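Local structure of lectin CEL-IV, C-type (Cucumaria echinata, 3ALU) at the interface of chains A and B and the interface of chains A and C. The protein binds galactose-containing sugars such as raffinose, working as a calcium-dependent tetrameric C-type lectin that carries the EPN carbohydrate recognition motif. Coordinates in Å, arbitrary orientation; residue numbers count along the deposited sequence, not the author numbering. Chains: chain A/B/C, Lectin CEL-IV, C-type.

Contact 1: the interface of chains A and B. Residues chain A 10-12, 62, 65-66; chain B 6-9.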
loop_
_atom_site.group_PDB
_atom_site.type_symbol
_atom_site.label_atom_id
_atom_site.label_comp_id
_atom_site.label_asym_id
_atom_site.label_seq_id
_atom_site.Cartn_x
_atom_site.Cartn_y
_atom_site.Cartn_z
ATOM N N THR A 10 11.154 5.535 3.091
ATOM C CA THR A 10 10.051 6.013 3.899
ATOM C C THR A 10 9.196 6.976 3.062
ATOM O O THR A 10 9.722 7.681 2.216
ATOM C CB THR A 10 10.533 6.609 5.238
ATOM O OG1 THR A 10 9.393 6.765 6.107
ATOM C CG2 THR A 10 11.282 7.920 5.025
ATOM N N GLY A 11 7.883 6.934 3.278
ATOM C CA GLY A 11 6.890 7.549 2.374
ATOM C C GLY A 11 6.292 8.820 2.935
ATOM O O GLY A 11 6.074 8.944 4.150
ATOM N N PHE A 12 6.029 9.759 2.044
ATOM C CA PHE A 12 5.278 10.975 2.383
ATOM C C PHE A 12 4.578 11.428 1.148
ATOM O O PHE A 12 5.201 11.585 0.066
ATOM C CB PHE A 12 6.178 12.105 2.898
ATOM C CG PHE A 12 5.403 13.315 3.411
ATOM C CD1 PHE A 12 5.234 14.447 2.629
ATOM C CD2 PHE A 12 4.858 13.301 4.690
ATOM C CE1 PHE A 12 4.516 15.583 3.141
ATOM C CE2 PHE A 12 4.133 14.389 5.194
ATOM C CZ PHE A 12 3.956 15.531 4.404
ATOM N N PHE A 62 8.583 17.726 6.165
ATOM C CA PHE A 62 8.828 16.276 6.300
ATOM C C PHE A 62 10.311 15.972 6.058
ATOM O O PHE A 62 10.947 15.256 6.848
ATOM C CB PHE A 62 7.985 15.460 5.345
ATOM C CG PHE A 62 8.465 14.045 5.243
ATOM C CD1 PHE A 62 9.153 13.614 4.116
ATOM C CD2 PHE A 62 8.255 13.175 6.287
ATOM C CE1 PHE A 62 9.634 12.299 4.045
ATOM C CE2 PHE A 62 8.718 11.883 6.221
ATOM C CZ PHE A 62 9.413 11.447 5.127
ATOM N N GLU A 65 12.543 17.044 8.876
ATOM C CA GLU A 65 12.391 16.193 10.049
ATOM C C GLU A 65 13.133 14.878 9.757
ATOM O O GLU A 65 13.775 14.313 10.660
ATOM C CB GLU A 65 10.923 15.937 10.355
ATOM C CG GLU A 65 10.756 15.027 11.587
ATOM C CD GLU A 65 9.385 15.104 12.260
ATOM O OE1 GLU A 65 8.373 15.424 11.589
ATOM O OE2 GLU A 65 9.334 14.810 13.474
ATOM N N LEU A 66 13.066 14.408 8.519
ATOM C CA LEU A 66 13.834 13.224 8.126
ATOM C C LEU A 66 15.322 13.425 8.384
ATOM O O LEU A 66 16.004 12.566 9.019
ATOM C CB LEU A 66 13.553 12.827 6.674
ATOM C CG LEU A 66 14.312 11.581 6.155
ATOM C CD1 LEU A 66 14.073 10.333 7.006
ATOM C CD2 LEU A 66 13.972 11.327 4.685
ATOM N N PRO B 6 3.627 4.683 8.123
ATOM C CA PRO B 6 3.520 6.148 8.237
ATOM C C PRO B 6 4.868 6.784 7.911
ATOM O O PRO B 6 5.918 6.092 7.946
ATOM C CB PRO B 6 3.201 6.369 9.717
ATOM C CG PRO B 6 2.792 4.997 10.232
ATOM C CD PRO B 6 3.518 4.015 9.437
ATOM N N PRO B 7 4.883 8.088 7.604
ATOM C CA PRO B 7 6.136 8.801 7.362
ATOM C C PRO B 7 7.134 8.671 8.507
ATOM O O PRO B 7 6.740 8.742 9.708
ATOM C CB PRO B 7 5.693 10.258 7.229
ATOM C CG PRO B 7 4.278 10.173 6.863
ATOM C CD PRO B 7 3.732 9.018 7.627
ATOM N N LEU B 8 8.402 8.492 8.135
ATOM C CA LEU B 8 9.535 8.281 9.061
ATOM C C LEU B 8 9.660 6.807 9.511
ATOM O O LEU B 8 10.682 6.457 10.065
ATOM C CB LEU B 8 9.460 9.189 10.297
ATOM C CG LEU B 8 9.928 10.656 10.228
ATOM C CD1 LEU B 8 10.663 11.100 8.949
ATOM C CD2 LEU B 8 8.955 11.704 10.802
ATOM N N TRP B 9 8.636 5.995 9.263
ATOM C CA TRP B 9 8.692 4.539 9.577
ATOM C C TRP B 9 9.093 3.803 8.317
ATOM O O TRP B 9 8.966 4.329 7.183
ATOM C CB TRP B 9 7.336 4.069 10.119
ATOM C CG TRP B 9 7.036 4.650 11.480
ATOM C CD1 TRP B 9 6.721 5.977 11.763
ATOM C CD2 TRP B 9 7.091 3.977 12.760
ATOM N NE1 TRP B 9 6.539 6.127 13.108
ATOM C CE2 TRP B 9 6.773 4.934 13.743
ATOM C CE3 TRP B 9 7.367 2.654 13.161
ATOM C CZ2 TRP B 9 6.717 4.630 15.102
ATOM C CZ3 TRP B 9 7.313 2.340 14.504
ATOM C CH2 TRP B 9 7.001 3.322 15.469
HETATM O O HOH W 1 6.734 5.186 5.330
#

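Contact 2: the interface of chains A and B. Residues chain A 2-5; chain B 2-5.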
loop_
_atom_site.group_PDB
_atom_site.type_symbol
_atom_site.label_atom_id
_atom_site.label_comp_id
_atom_site.label_asym_id
_atom_site.label_seq_id
_atom_site.Cartn_x
_atom_site.Cartn_y
_atom_site.Cartn_z
ATOM N N LEU A 2 -1.815 4.964 3.338
ATOM C CA LEU A 2 -0.463 5.316 3.703
ATOM C C LEU A 2 0.307 5.083 2.412
ATOM O O LEU A 2 -0.083 4.235 1.612
ATOM C CB LEU A 2 0.052 4.368 4.787
ATOM C CG LEU A 2 -0.562 4.575 6.172
ATOM C CD1 LEU A 2 -0.206 3.425 7.104
ATOM C CD2 LEU A 2 -0.128 5.922 6.757
ATOM N N THR A 3 1.384 5.832 2.199
ATOM C CA THR A 3 2.314 5.535 1.103
ATOM C C THR A 3 3.041 4.180 1.321
ATOM O O THR A 3 3.520 3.916 2.413
ATOM C CB THR A 3 3.325 6.703 0.938
ATOM O OG1 THR A 3 2.597 7.933 0.798
ATOM C CG2 THR A 3 4.203 6.507 -0.301
ATOM N N SER A 4 3.102 3.339 0.274
ATOM C CA SER A 4 3.857 2.083 0.275
ATOM C C SER A 4 5.254 2.255 -0.310
ATOM O O SER A 4 5.406 2.763 -1.444
ATOM C CB SER A 4 3.151 1.037 -0.576
ATOM O OG SER A 4 1.855 0.781 -0.077
ATOM N N CYS A 5 6.259 1.815 0.436
ATOM C CA CYS A 5 7.668 1.947 0.026
ATOM C C CYS A 5 8.476 0.688 0.292
ATOM O O CYS A 5 8.115 -0.120 1.162
ATOM C CB CYS A 5 8.355 3.099 0.764
ATOM S SG CYS A 5 7.628 4.712 0.388
ATOM N N LEU B 2 4.264 -4.077 -1.482
ATOM C CA LEU B 2 5.243 -3.428 -0.603
ATOM C C LEU B 2 4.511 -3.182 0.709
ATOM O O LEU B 2 3.285 -3.258 0.735
ATOM C CB LEU B 2 5.665 -2.079 -1.186
ATOM C CG LEU B 2 6.579 -2.035 -2.407
ATOM C CD1 LEU B 2 6.882 -0.587 -2.728
ATOM C CD2 LEU B 2 7.870 -2.806 -2.144
ATOM N N THR B 3 5.234 -2.840 1.776
ATOM C CA THR B 3 4.596 -2.548 3.082
ATOM C C THR B 3 4.308 -1.059 3.247
ATOM O O THR B 3 5.159 -0.211 2.957
ATOM C CB THR B 3 5.468 -3.083 4.249
ATOM O OG1 THR B 3 5.581 -4.503 4.104
ATOM C CG2 THR B 3 4.842 -2.767 5.633
ATOM N N SER B 4 3.090 -0.725 3.681
ATOM C CA SER B 4 2.745 0.671 3.829
ATOM C C SER B 4 2.835 1.085 5.302
ATOM O O SER B 4 2.249 0.443 6.193
ATOM C CB SER B 4 1.364 0.960 3.228
ATOM O OG SER B 4 0.359 0.605 4.133
ATOM N N CYS B 5 3.571 2.167 5.538
ATOM C CA CYS B 5 3.927 2.612 6.871
ATOM C C CYS B 5 3.795 4.130 6.923
ATOM O O CYS B 5 3.830 4.794 5.874
ATOM C CB CYS B 5 5.379 2.243 7.233
ATOM S SG CYS B 5 5.629 0.474 7.315
HETATM O O HOH W 2 6.198 2.425 3.599
HETATM O O HOH W 3 1.204 -2.028 -0.775
#

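Contact 3: the interface of chains A and C. Residues chain A 6, 35-37, 149; chain C 154-157.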
loop_
_atom_site.group_PDB
_atom_site.type_symbol
_atom_site.label_atom_id
_atom_site.label_comp_id
_atom_site.label_asym_id
_atom_site.label_seq_id
_atom_site.Cartn_x
_atom_site.Cartn_y
_atom_site.Cartn_z
ATOM N N PRO A 6 9.618 0.550 -0.391
ATOM C CA PRO A 6 10.423 -0.624 -0.064
ATOM C C PRO A 6 11.168 -0.488 1.271
ATOM O O PRO A 6 11.266 0.608 1.828
ATOM C CB PRO A 6 11.423 -0.706 -1.218
ATOM C CG PRO A 6 10.969 0.281 -2.256
ATOM C CD PRO A 6 10.114 1.280 -1.570
ATOM N N GLN A 35 20.415 4.960 -9.831
ATOM C CA GLN A 35 20.650 3.491 -9.780
ATOM C C GLN A 35 19.399 2.757 -9.350
ATOM O O GLN A 35 19.255 1.547 -9.583
ATOM C CB GLN A 35 21.826 3.122 -8.867
ATOM C CG GLN A 35 23.143 3.799 -9.234
ATOM C CD GLN A 35 23.460 3.645 -10.709
ATOM O OE1 GLN A 35 23.627 2.526 -11.191
ATOM N NE2 GLN A 35 23.507 4.768 -11.447
ATOM N N PHE A 36 18.499 3.468 -8.676
ATOM C CA PHE A 36 17.192 2.939 -8.366
ATOM C C PHE A 36 16.275 3.175 -9.551
ATOM O O PHE A 36 16.315 4.233 -10.192
ATOM C CB PHE A 36 16.641 3.570 -7.065
ATOM C CG PHE A 36 17.612 3.446 -5.909
ATOM C CD1 PHE A 36 17.778 2.235 -5.239
ATOM C CD2 PHE A 36 18.386 4.543 -5.513
ATOM C CE1 PHE A 36 18.688 2.104 -4.205
ATOM C CE2 PHE A 36 19.322 4.426 -4.490
ATOM C CZ PHE A 36 19.463 3.201 -3.807
ATOM N N GLY A 37 15.514 2.145 -9.908
ATOM C CA GLY A 37 14.686 2.236 -11.104
ATOM C C GLY A 37 13.245 1.814 -10.897
ATOM O O GLY A 37 12.856 1.283 -9.838
ATOM N N LEU A 149 12.431 7.629 -5.012
ATOM C CA LEU A 149 12.162 6.641 -6.054
ATOM C C LEU A 149 11.294 7.296 -7.113
ATOM O O LEU A 149 10.670 8.312 -6.848
ATOM C CB LEU A 149 11.467 5.414 -5.429
ATOM C CG LEU A 149 12.404 4.624 -4.498
ATOM C CD1 LEU A 149 11.632 3.489 -3.828
ATOM C CD2 LEU A 149 13.593 4.018 -5.265
ATOM N N TYR C 154 9.860 -1.614 -8.524
ATOM C CA TYR C 154 11.166 -0.974 -8.321
ATOM C C TYR C 154 12.342 -1.915 -8.495
ATOM O O TYR C 154 12.297 -3.102 -8.118
ATOM C CB TYR C 154 11.238 -0.332 -6.939
ATOM C CG TYR C 154 10.214 0.728 -6.643
ATOM C CD1 TYR C 154 10.149 1.893 -7.394
ATOM C CD2 TYR C 154 9.327 0.583 -5.577
ATOM C CE1 TYR C 154 9.216 2.873 -7.120
ATOM C CE2 TYR C 154 8.397 1.566 -5.280
ATOM C CZ TYR C 154 8.340 2.698 -6.056
ATOM O OH TYR C 154 7.441 3.676 -5.754
ATOM N N THR C 155 13.434 -1.378 -9.040
ATOM C CA THR C 155 14.658 -2.146 -9.203
ATOM C C THR C 155 15.697 -1.485 -8.299
ATOM O O THR C 155 16.095 -0.340 -8.521
ATOM C CB THR C 155 15.132 -2.157 -10.667
ATOM O OG1 THR C 155 15.116 -0.809 -11.156
ATOM C CG2 THR C 155 14.196 -3.011 -11.544
ATOM N N LEU C 156 16.094 -2.187 -7.246
ATOM C CA LEU C 156 16.824 -1.546 -6.158
ATOM C C LEU C 156 18.290 -1.962 -6.103
ATOM O O LEU C 156 18.770 -2.470 -5.082
ATOM C CB LEU C 156 16.103 -1.764 -4.814
ATOM C CG LEU C 156 14.683 -1.177 -4.785
ATOM C CD1 LEU C 156 14.005 -1.485 -3.466
ATOM C CD2 LEU C 156 14.709 0.334 -5.023
ATOM N N GLU C 157 18.974 -1.767 -7.230
ATOM C CA GLU C 157 20.439 -1.690 -7.257
ATOM C C GLU C 157 20.800 -0.257 -6.896
ATOM O O GLU C 157 21.867 -0.000 -6.336
ATOM C CB GLU C 157 20.996 -2.029 -8.650
ATOM C CG GLU C 157 20.274 -1.284 -9.812
ATOM C CD GLU C 157 21.184 -0.846 -10.963
ATOM O OE1 GLU C 157 22.132 -1.594 -11.325
ATOM O OE2 GLU C 157 20.932 0.253 -11.519
HETATM O O HOH W 4 17.761 -0.178 -11.417
#

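Contact 1: the interface of chains A and B
A:Thr10 and B:Leu8 illustrate how one hydroxyl can serve a neighbouring chain twice. OG1 of A:Thr10 donates to the carbonyl O of B:Trp9 at 2.7 Å, tilted 27° from the carbonyl plane. The same OG1 accepts from the backbone N of B:Leu8 at 2.8 Å, a rather bent bond. The hydroxyl lies anti to its own backbone N (chi1 -166°), which carries it towards the partner's backbone. A water joins the same polar group: it meets the amide N of A:Gly11 at 2.9 Å and touches the carbonyl oxygens of B:Pro6 and B:Trp9 as well as OG1.

Beside this polar grip the B:Leu8 side chain runs antiparallel alongside A:Phe62, its CD1 branch 3.4 Å from ring atom CE2. CD1 also reaches the A:Leu66 side chain, while the CD2 branch lies against the carboxylate carbon CD of A:Glu65 at 3.7 Å, crossing that side chain at about a right angle. B:Pro7 lies against both phenylalanines, crossing each at a slant: its CB is 3.6 Å from CE2 of A:Phe62, and its CG meets CD2 of A:Phe12.

Farther out, A:Phe62 and A:Phe12 steady each other. CB of A:Phe62 sits over the centre of the A:Phe12 ring, and CB of A:Phe12 over the rim of the A:Phe62 ring.

Chain A thus supplies strand 10-12 and helix 57-70 as the receiving surface, and chain B the N-terminal loop that lies across them, with a twin related by the two-fold axis.

Contact 2: the interface of chains A and B
Two antiparallel beta bridges between N-terminal segments pair A:Ser4 with B:Ser4 and A:Cys5 with B:Thr3, showing how a two-fold axis can be spanned by a very short piece of sheet. The direct backbone link is modest: the amide N of A:Cys5 points at the carbonyl O of B:Thr3 over 3.4 Å, a weak hydrogen bond though nearly straight (161° at H). A water supplements the pairing by linking the two threonine carbonyls, 2.9 Å from O of B:Thr3 and 3.3 Å from O of A:Thr3.

The facing serines break the symmetry. OG of A:Ser4 lies anti to its carbonyl carbon (chi1 -60°) and comes within 3.3 Å of CB of B:Ser4. From there it reaches a second water at 3.0 Å, which in turn touches the carbonyl O of B:Leu2. OG of B:Ser4 takes the other course, between its backbone N and carbonyl carbon (chi1 81°), and ends 3.8 Å from CB of A:Leu2. The hydroxyls therefore have different surroundings although the sequences are identical.

At the flanks the leucines lie on the partner's backbone: CD1 of B:Leu2 rests 3.6 Å from the backbone C of A:Cys5, and CD1 of A:Leu2 lies near O of B:Ser4.

These bridges help to join the N-terminal ends of two subunits. They lie close in sequence to Cys1, which forms an interchain disulfide, and include Cys5, which is tied to Cys16 within its chain, and so they probably help hold these ends in place in the tetramer.

Contact 3: the interface of chains A and C
The ring of C:Tyr154 and the side chain of A:Leu149 cross aslant, with methyl CD1 of A:Leu149 over the centre of the aromatic face, 3.9 Å from the ring centroid, in a CH-pi contact. In this C-type lectin the tyrosine belongs to the C-terminal strand 152-156 of chain C, which adds antiparallel to strand 36-40 of chain A, a worked case of sheet extension between subunits. With CG anti to its carbonyl carbon (chi1 -59°), C:Tyr154 brings its ring under A:Leu149 while the carbonyl O of A:Gly37 lies at the ring edge, in plane. A:Pro6 crosses the tyrosine at about a right angle, its CG 3.7 Å from CD2.

C:Leu156 divides its two branches. CD1 meets CB of A:Pro6 at 3.5 Å; CD2 turns to CD1 of the A:Phe36 ring at 3.6 Å and also nears CD2 of A:Leu149. It lies roughly perpendicular to all three partners.

Between these residues, paired backbone bonds join A:Gly37 and C:Thr155: the glycine N donates to the threonine O at 2.9 Å, and the threonine N to the glycine O at 2.8 Å. The hydroxyl OG1 of C:Thr155 touches a water at 2.7 Å, and this water also meets the carbonyl O of A:Gln35. The terminal C:Glu157 crosses A:Gln35 obliquely, but it is poorly ordered and the approach of its carboxylate to that carbonyl is doubtful.

Contact 1 and contact 2 belong to one two-fold interface between chains A and B, their C-alpha centres about 11 Å apart. Contact 3 lies on the separate A-C interface, about 15 Å from contact 2 and 18 Å from contact 1. The N-terminal segment connects them: residues 2-5 meet across contact 2, residues 6-9 of chain B enter contact 1, and A:Pro6 packs in contact 3. One short stretch of chain thus contributes to two different two-fold interfaces of the tetramer. Interchain disulfides, from Cys1 and between Cys41 and Cys151, probably reinforce these neighbouring joints.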